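Local atomic coordinates of ferredoxin component of carbazole 1,9a-dioxygenase (Nocardioides aromaticivorans, PDB entry 3GCE), a protein that carries a Rieske [2Fe-2S] cluster and, as the ferredoxin component of carbazole 1,9a-dioxygenase, probably passes electrons to the terminal oxygenase. Residues V14-Q19 with D103-L108; T10-A15 with F28-D33; L20-P25 with V37-D42. All coordinates share one frame; numbering follows the deposited sequence.

Contact 1. Residues V14-Q19 with D103-L108; sequences VATLDQ and DGTEIL
Ile107 presents its CB 3.3 Å from the carbonyl O of Ala15, and from there its two branches go to different partners. CG2 meets CG2 of Val14 at 3.7 Å. The longer branch leaves beside the backbone N and stays extended (chi2 170°), with CD1 ending 3.8 Å from CA of Leu17 and close to that residue's own CD1. Ile107 and Ala15 point to the same side of the sheet, where Leu20 and Val44 also press on Ile107.

The backbones meet in a classic beta bulge, with Val14 and Ala15 together opposite Ile107: the amide of Val14 gives to O of Ile107, and O of Ala15 takes the amide of Ile107 at 2.7 Å. Here the first strand of the small sheet 12-16, 106-109, 100-103 of the Rieske domain pairs with one from the end of the chain. Leu17 N extends the pairing with a 2.8 Å bond to O of Thr105, inside the type I' turn that links strands 100-103 and 106-109.

Thr16 and Glu106, a non-hydrogen-bonded pair, point to the other side. The methyl CG2 of Thr16 is wedged tightly against both branches of Thr105, 3.2 Å from its OG1 and equally near its CG2, while OG1 of Thr16 turns to the Glu106 side. The Glu106 chain bends at chi2 (-59°); OE1 forms a salt bridge with Arg13, while OE2 accepts a bond from a water that also reaches Thr16 OG1 weakly. Gln19 folds back over the short 3-10 turn 17-19, and its OE1 takes the amide of Thr16 at 2.9 Å, with the donor 52° above the carboxamide plane.

Contact 2. Residues T10-A15 with F28-D33; sequences TPVRVA and FDVDGD
Val14 stands over one face of the Phe28 ring, its CB 3.7 Å from the ring centroid and 16° off the normal, a CH-pi contact. The foot of the approach is offset toward the rim, closest to CG and CD2. Of the two methyls, CG1 reaches back to the Phe28 CB and CG2 lies farther out, near CD2 and CE2. Phe28 holds CG anti to its carbonyl carbon (chi1 -65°), which starts the ring off toward strand 12-15. The carbonyl O of Val14 comes within 3.3 Å of CE1, and the methyl of Ala15 meets CZ obliquely at 4.0 Å.

The two strands run nearly antiparallel, yet their axes stay 8.0 Å apart and no direct hydrogen bond joins them. They belong to different sheets, 12-16 with 106-109 and 26-30 with 33-40, so side chains make most of the contact, as between the facing sheets of the Rieske fold.

Farther along, Val12 crosses Val30 obliquely, with CG2 of Val12 3.8 Å from CG1 of Val30. That same CG2 also touches OD1 of Asp31, in the type I' turn from Val30 to Asp33. Val109 packs on both Val14 and Val30.

Contact 3. Residues L20-P25 with V37-D42; sequences LKPGVP and VVRDGD
Pro22 lays its CG over the centre of the Arg39 guanidinium, 3.9 Å from CZ, the two side chains lying side by side and pointing the same way. Leu20 comes in at the edge of that group instead. Its carbonyl O takes NH1 at 3.1 Å, the donor nearly along the C=O axis and the oxygen tilted 27° from the guanidinium plane. A bend at chi3 (68°) swings NE of Arg39 out of line with the chain below it, whose CD rests on CB of Leu20 at 3.6 Å. NH1 also bonds weakly to O of Leu17, and NH2 weakly to O of Gly41. An alanine in place of Arg39 would probably leave the Leu20 carbonyl without its NH1 donor, Pro22 CG without the flat group beneath it and Leu20 CB without the CG and CD of the chain.

Deeper in, CD2 of Leu20 meets CG1 of Val37 at 3.7 Å, the side chains crossing at about a right angle, while CG2 of Val38 packs against Pro25. The backbones are tied by Gly23 N to Arg39 O at 2.7 Å and by a water that accepts from Arg39 N and donates to O of Lys21 and O of Val24. All this docks a type II beta turn, Lys21 to Val24 with Gly23 at its third position, on strand 33-40, just before the chain enters the adjacent strand 26-30 of the same antiparallel sheet.

In the fold
Contacts 1 and 2 share Val14 and Ala15 on strand 12-16, which pairs with 106-109 and packs against 26-30 through side chains; their centres are 12 Å apart. Contact 3 sits within the loop closed by contact 1, and Leu20 joins all three: its CD2 lies 3.6 Å from CD1 of Ile107, and its CD1 is 3.6 Å from CB of Ala15. Between contacts 2 and 3, CD2 of Phe28 meets CG2 of Val37 at 3.9 Å. All three belong to the body of the domain away from the cluster. Contact 3 comes nearer, the Pro25 side chain being about 11 Å from that of the cluster-binding Cys72 and about 14 Å from the [2Fe-2S] cluster itself.

Contact 1. Residues V14-Q19 with D103-L108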
# COMPACT_ATOMS: atom_id res chain seq x y z
N VAL A 14 6.07 8.12 7.72
CA VAL A 14 6.22 8.27 6.27
C VAL A 14 5.73 9.61 5.76
O VAL A 14 6.26 10.13 4.77
CB VAL A 14 5.52 7.12 5.50
CG1 VAL A 14 6.24 5.79 5.81
CG2 VAL A 14 4.04 7.04 5.83
N ALA A 15 4.72 10.17 6.42
CA ALA A 15 4.09 11.39 5.97
C ALA A 15 3.03 11.82 6.97
O ALA A 15 2.68 11.07 7.88
CB ALA A 15 3.44 11.17 4.58
N THR A 16 2.53 13.04 6.78
CA THR A 16 1.35 13.54 7.47
C THR A 16 0.12 13.17 6.62
O THR A 16 0.19 13.17 5.38
CB THR A 16 1.44 15.08 7.62
OG1 THR A 16 2.74 15.43 8.10
CG2 THR A 16 0.47 15.59 8.58
N LEU A 17 -1.00 12.86 7.28
CA LEU A 17 -2.19 12.38 6.60
C LEU A 17 -2.61 13.25 5.41
O LEU A 17 -2.92 12.73 4.33
CB LEU A 17 -3.36 12.23 7.57
CG LEU A 17 -4.64 11.57 7.07
CD1 LEU A 17 -4.44 10.10 6.85
CD2 LEU A 17 -5.80 11.82 8.03
N ASP A 18 -2.60 14.57 5.59
CA ASP A 18 -3.08 15.43 4.50
C ASP A 18 -2.02 15.77 3.47
O ASP A 18 -2.29 16.49 2.50
CB ASP A 18 -3.76 16.68 5.04
CG ASP A 18 -3.01 17.31 6.17
OD1 ASP A 18 -1.79 17.56 6.01
OD2 ASP A 18 -3.65 17.54 7.23
N GLN A 19 -0.82 15.22 3.64
CA GLN A 19 0.17 15.24 2.57
C GLN A 19 -0.17 14.18 1.53
O GLN A 19 0.35 14.21 0.42
CB GLN A 19 1.59 15.00 3.08
CG GLN A 19 2.18 16.13 3.91
CD GLN A 19 3.56 15.78 4.46
OE1 GLN A 19 3.88 14.61 4.68
NE2 GLN A 19 4.39 16.81 4.68
N ASP A 103 -1.35 8.95 14.15
CA ASP A 103 -1.27 9.49 15.50
C ASP A 103 -0.95 10.97 15.37
O ASP A 103 0.07 11.34 14.81
CB ASP A 103 -0.21 8.71 16.29
CG ASP A 103 -0.11 9.15 17.75
OD1 ASP A 103 0.32 10.31 17.99
OD2 ASP A 103 -0.42 8.33 18.65
N GLY A 104 -1.86 11.83 15.85
CA GLY A 104 -1.67 13.27 15.72
C GLY A 104 -1.31 13.71 14.31
O GLY A 104 -0.37 14.50 14.13
N THR A 105 -2.07 13.23 13.33
CA THR A 105 -1.85 13.49 11.89
C THR A 105 -0.62 12.82 11.24
O THR A 105 -0.55 12.71 10.01
CB THR A 105 -1.89 15.01 11.51
OG1 THR A 105 -2.31 15.16 10.14
CG2 THR A 105 -0.55 15.67 11.66
N GLU A 106 0.19 12.13 12.00
CA GLU A 106 1.39 11.48 11.45
C GLU A 106 1.10 10.03 11.09
O GLU A 106 0.55 9.27 11.90
CB GLU A 106 2.56 11.53 12.44
CG GLU A 106 2.89 12.92 12.98
CD GLU A 106 3.22 13.94 11.90
OE1 GLU A 106 3.70 13.55 10.83
OE2 GLU A 106 3.01 15.14 12.15
N ILE A 107 1.49 9.64 9.89
CA ILE A 107 1.27 8.28 9.45
C ILE A 107 2.47 7.42 9.84
O ILE A 107 3.59 7.63 9.35
CB ILE A 107 0.99 8.18 7.92
CG1 ILE A 107 -0.23 9.01 7.52
CG2 ILE A 107 0.78 6.71 7.52
CD1 ILE A 107 -0.37 9.13 5.95
N LEU A 108 2.22 6.46 10.71
CA LEU A 108 3.31 5.61 11.23
C LEU A 108 3.11 4.17 10.76
O LEU A 108 2.02 3.61 10.91
CB LEU A 108 3.28 5.64 12.75
CG LEU A 108 3.35 7.02 13.45
CD1 LEU A 108 3.24 6.84 14.97
CD2 LEU A 108 4.65 7.73 13.07
O HOH W 1 3.92 17.29 10.70

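Contact 2. Residues T10-A15 with F28-D33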
# COMPACT_ATOMS: atom_id res chain seq x y z
N THR A 10 11.08 1.06 16.75
CA THR A 10 10.24 2.24 16.59
C THR A 10 9.60 2.08 15.24
O THR A 10 10.18 1.41 14.38
CB THR A 10 11.07 3.53 16.54
OG1 THR A 10 12.26 3.31 15.76
CG2 THR A 10 11.45 3.98 17.92
N PRO A 11 8.45 2.73 15.01
CA PRO A 11 7.88 2.63 13.67
C PRO A 11 8.59 3.60 12.70
O PRO A 11 9.59 4.22 13.09
CB PRO A 11 6.44 3.05 13.89
CG PRO A 11 6.50 4.01 15.00
CD PRO A 11 7.65 3.59 15.89
N VAL A 12 8.09 3.69 11.47
CA VAL A 12 8.62 4.63 10.49
C VAL A 12 7.54 5.68 10.16
O VAL A 12 6.43 5.31 9.76
CB VAL A 12 9.06 3.86 9.22
CG1 VAL A 12 9.52 4.80 8.12
CG2 VAL A 12 10.14 2.79 9.60
N ARG A 13 7.84 6.96 10.34
CA ARG A 13 6.89 8.02 10.00
C ARG A 13 7.11 8.28 8.53
O ARG A 13 8.23 8.63 8.13
CB ARG A 13 7.10 9.35 10.76
CG ARG A 13 5.95 10.35 10.38
CD ARG A 13 6.23 11.84 10.15
NE ARG A 13 6.76 12.12 8.84
CZ ARG A 13 6.51 13.18 8.06
NH1 ARG A 13 5.65 14.15 8.38
NH2 ARG A 13 7.12 13.23 6.92
N VAL A 14 6.07 8.12 7.72
CA VAL A 14 6.22 8.27 6.27
C VAL A 14 5.73 9.61 5.76
O VAL A 14 6.26 10.13 4.77
CB VAL A 14 5.52 7.12 5.50
CG1 VAL A 14 6.24 5.79 5.81
CG2 VAL A 14 4.04 7.04 5.83
N ALA A 15 4.72 10.17 6.42
CA ALA A 15 4.09 11.39 5.97
C ALA A 15 3.03 11.82 6.97
O ALA A 15 2.68 11.07 7.88
CB ALA A 15 3.44 11.17 4.58
N PHE A 28 7.04 4.39 0.02
CA PHE A 28 7.99 4.86 1.01
C PHE A 28 8.92 3.73 1.38
O PHE A 28 8.53 2.54 1.35
CB PHE A 28 7.26 5.31 2.25
CG PHE A 28 6.38 6.51 2.04
CD1 PHE A 28 6.94 7.77 1.90
CD2 PHE A 28 4.99 6.36 1.98
CE1 PHE A 28 6.12 8.89 1.71
CE2 PHE A 28 4.17 7.47 1.78
CZ PHE A 28 4.73 8.74 1.65
N ASP A 29 10.16 4.08 1.73
CA ASP A 29 11.07 3.13 2.35
C ASP A 29 10.74 2.95 3.82
O ASP A 29 10.73 3.92 4.59
CB ASP A 29 12.53 3.57 2.22
CG ASP A 29 13.45 2.73 3.09
OD1 ASP A 29 13.54 1.52 2.82
OD2 ASP A 29 14.03 3.25 4.07
N VAL A 30 10.47 1.71 4.21
CA VAL A 30 10.18 1.39 5.57
C VAL A 30 11.24 0.38 5.98
O VAL A 30 11.07 -0.82 5.79
CB VAL A 30 8.73 0.83 5.73
CG1 VAL A 30 8.45 0.42 7.17
CG2 VAL A 30 7.68 1.88 5.29
N ASP A 31 12.35 0.88 6.53
CA ASP A 31 13.40 0.00 7.05
C ASP A 31 13.97 -0.93 5.99
O ASP A 31 14.14 -2.12 6.24
CB ASP A 31 12.84 -0.86 8.18
CG ASP A 31 13.41 -0.52 9.52
OD1 ASP A 31 13.22 0.65 9.99
OD2 ASP A 31 14.05 -1.43 10.12
N GLY A 32 14.23 -0.40 4.80
CA GLY A 32 14.75 -1.21 3.71
C GLY A 32 13.69 -1.81 2.81
O GLY A 32 14.00 -2.19 1.67
N ASP A 33 12.45 -1.91 3.30
CA ASP A 33 11.33 -2.43 2.48
C ASP A 33 10.50 -1.32 1.86
O ASP A 33 10.15 -0.36 2.52
CB ASP A 33 10.42 -3.34 3.30
CG ASP A 33 11.14 -4.58 3.79
OD1 ASP A 33 11.74 -5.30 2.96
OD2 ASP A 33 11.11 -4.83 5.01
O HOH W 2 12.35 2.29 12.57

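Contact 3. Residues L20-P25 with V37-D42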
# COMPACT_ATOMS: atom_id res chain seq x y z
N LEU A 20 -1.05 13.25 1.90
CA LEU A 20 -1.51 12.21 0.98
C LEU A 20 -2.87 12.56 0.40
O LEU A 20 -3.86 12.72 1.14
CB LEU A 20 -1.59 10.86 1.70
CG LEU A 20 -0.40 9.90 1.66
CD1 LEU A 20 0.88 10.53 2.16
CD2 LEU A 20 -0.74 8.64 2.46
N LYS A 21 -2.92 12.67 -0.92
CA LYS A 21 -4.19 12.83 -1.61
C LYS A 21 -5.01 11.54 -1.45
O LYS A 21 -4.50 10.45 -1.70
CB LYS A 21 -3.97 13.17 -3.09
CG LYS A 21 -3.14 14.44 -3.31
CD LYS A 21 -2.72 14.63 -4.78
CE LYS A 21 -1.49 13.79 -5.15
NZ LYS A 21 -1.04 14.02 -6.55
N PRO A 22 -6.28 11.66 -1.02
CA PRO A 22 -7.02 10.42 -0.88
C PRO A 22 -7.07 9.70 -2.22
O PRO A 22 -7.18 10.34 -3.28
CB PRO A 22 -8.40 10.90 -0.44
CG PRO A 22 -8.12 12.19 0.27
CD PRO A 22 -7.09 12.83 -0.62
N GLY A 23 -6.92 8.38 -2.17
CA GLY A 23 -7.01 7.54 -3.35
C GLY A 23 -5.80 7.56 -4.26
O GLY A 23 -5.82 6.87 -5.27
N VAL A 24 -4.77 8.32 -3.91
CA VAL A 24 -3.53 8.35 -4.68
C VAL A 24 -2.41 7.60 -3.92
O VAL A 24 -1.91 8.09 -2.89
CB VAL A 24 -3.06 9.81 -5.02
CG1 VAL A 24 -1.79 9.77 -5.89
CG2 VAL A 24 -4.17 10.58 -5.73
N PRO A 25 -2.03 6.42 -4.43
CA PRO A 25 -1.00 5.58 -3.79
C PRO A 25 0.40 6.17 -3.92
O PRO A 25 0.73 6.77 -4.94
CB PRO A 25 -1.09 4.24 -4.53
CG PRO A 25 -2.17 4.37 -5.54
CD PRO A 25 -2.57 5.81 -5.66
N VAL A 37 1.59 3.06 0.29
CA VAL A 37 0.67 3.62 1.26
C VAL A 37 -0.42 4.36 0.48
O VAL A 37 -0.12 5.05 -0.49
CB VAL A 37 1.44 4.53 2.27
CG1 VAL A 37 0.51 5.27 3.21
CG2 VAL A 37 2.38 3.66 3.08
N VAL A 38 -1.69 4.15 0.88
CA VAL A 38 -2.80 4.82 0.25
C VAL A 38 -3.89 5.18 1.27
O VAL A 38 -4.21 4.39 2.16
CB VAL A 38 -3.36 3.96 -0.94
CG1 VAL A 38 -4.05 2.68 -0.44
CG2 VAL A 38 -4.29 4.79 -1.84
N ARG A 39 -4.42 6.39 1.14
CA ARG A 39 -5.53 6.88 1.96
C ARG A 39 -6.85 6.58 1.24
O ARG A 39 -6.96 6.76 0.02
CB ARG A 39 -5.46 8.39 2.13
CG ARG A 39 -4.56 8.94 3.21
CD ARG A 39 -4.76 10.49 3.30
NE ARG A 39 -6.08 10.89 3.81
CZ ARG A 39 -6.53 12.15 3.88
NH1 ARG A 39 -5.81 13.18 3.45
NH2 ARG A 39 -7.73 12.39 4.38
N ASP A 40 -7.83 6.13 2.00
CA ASP A 40 -9.21 6.10 1.57
C ASP A 40 -10.03 6.71 2.71
O ASP A 40 -9.97 6.24 3.85
CB ASP A 40 -9.65 4.66 1.30
CG ASP A 40 -11.10 4.57 0.77
OD1 ASP A 40 -11.37 5.10 -0.33
OD2 ASP A 40 -11.94 3.98 1.47
N GLY A 41 -10.80 7.77 2.42
CA GLY A 41 -11.50 8.48 3.49
C GLY A 41 -10.45 8.94 4.49
O GLY A 41 -9.47 9.56 4.09
N ASP A 42 -10.63 8.60 5.76
CA ASP A 42 -9.60 8.87 6.75
C ASP A 42 -8.77 7.63 7.09
O ASP A 42 -7.91 7.68 7.99
CB ASP A 42 -10.23 9.44 8.03
CG ASP A 42 -10.74 10.85 7.83
OD1 ASP A 42 -9.95 11.71 7.37
OD2 ASP A 42 -11.93 11.08 8.12
O HOH W 3 -3.31 8.35 -0.67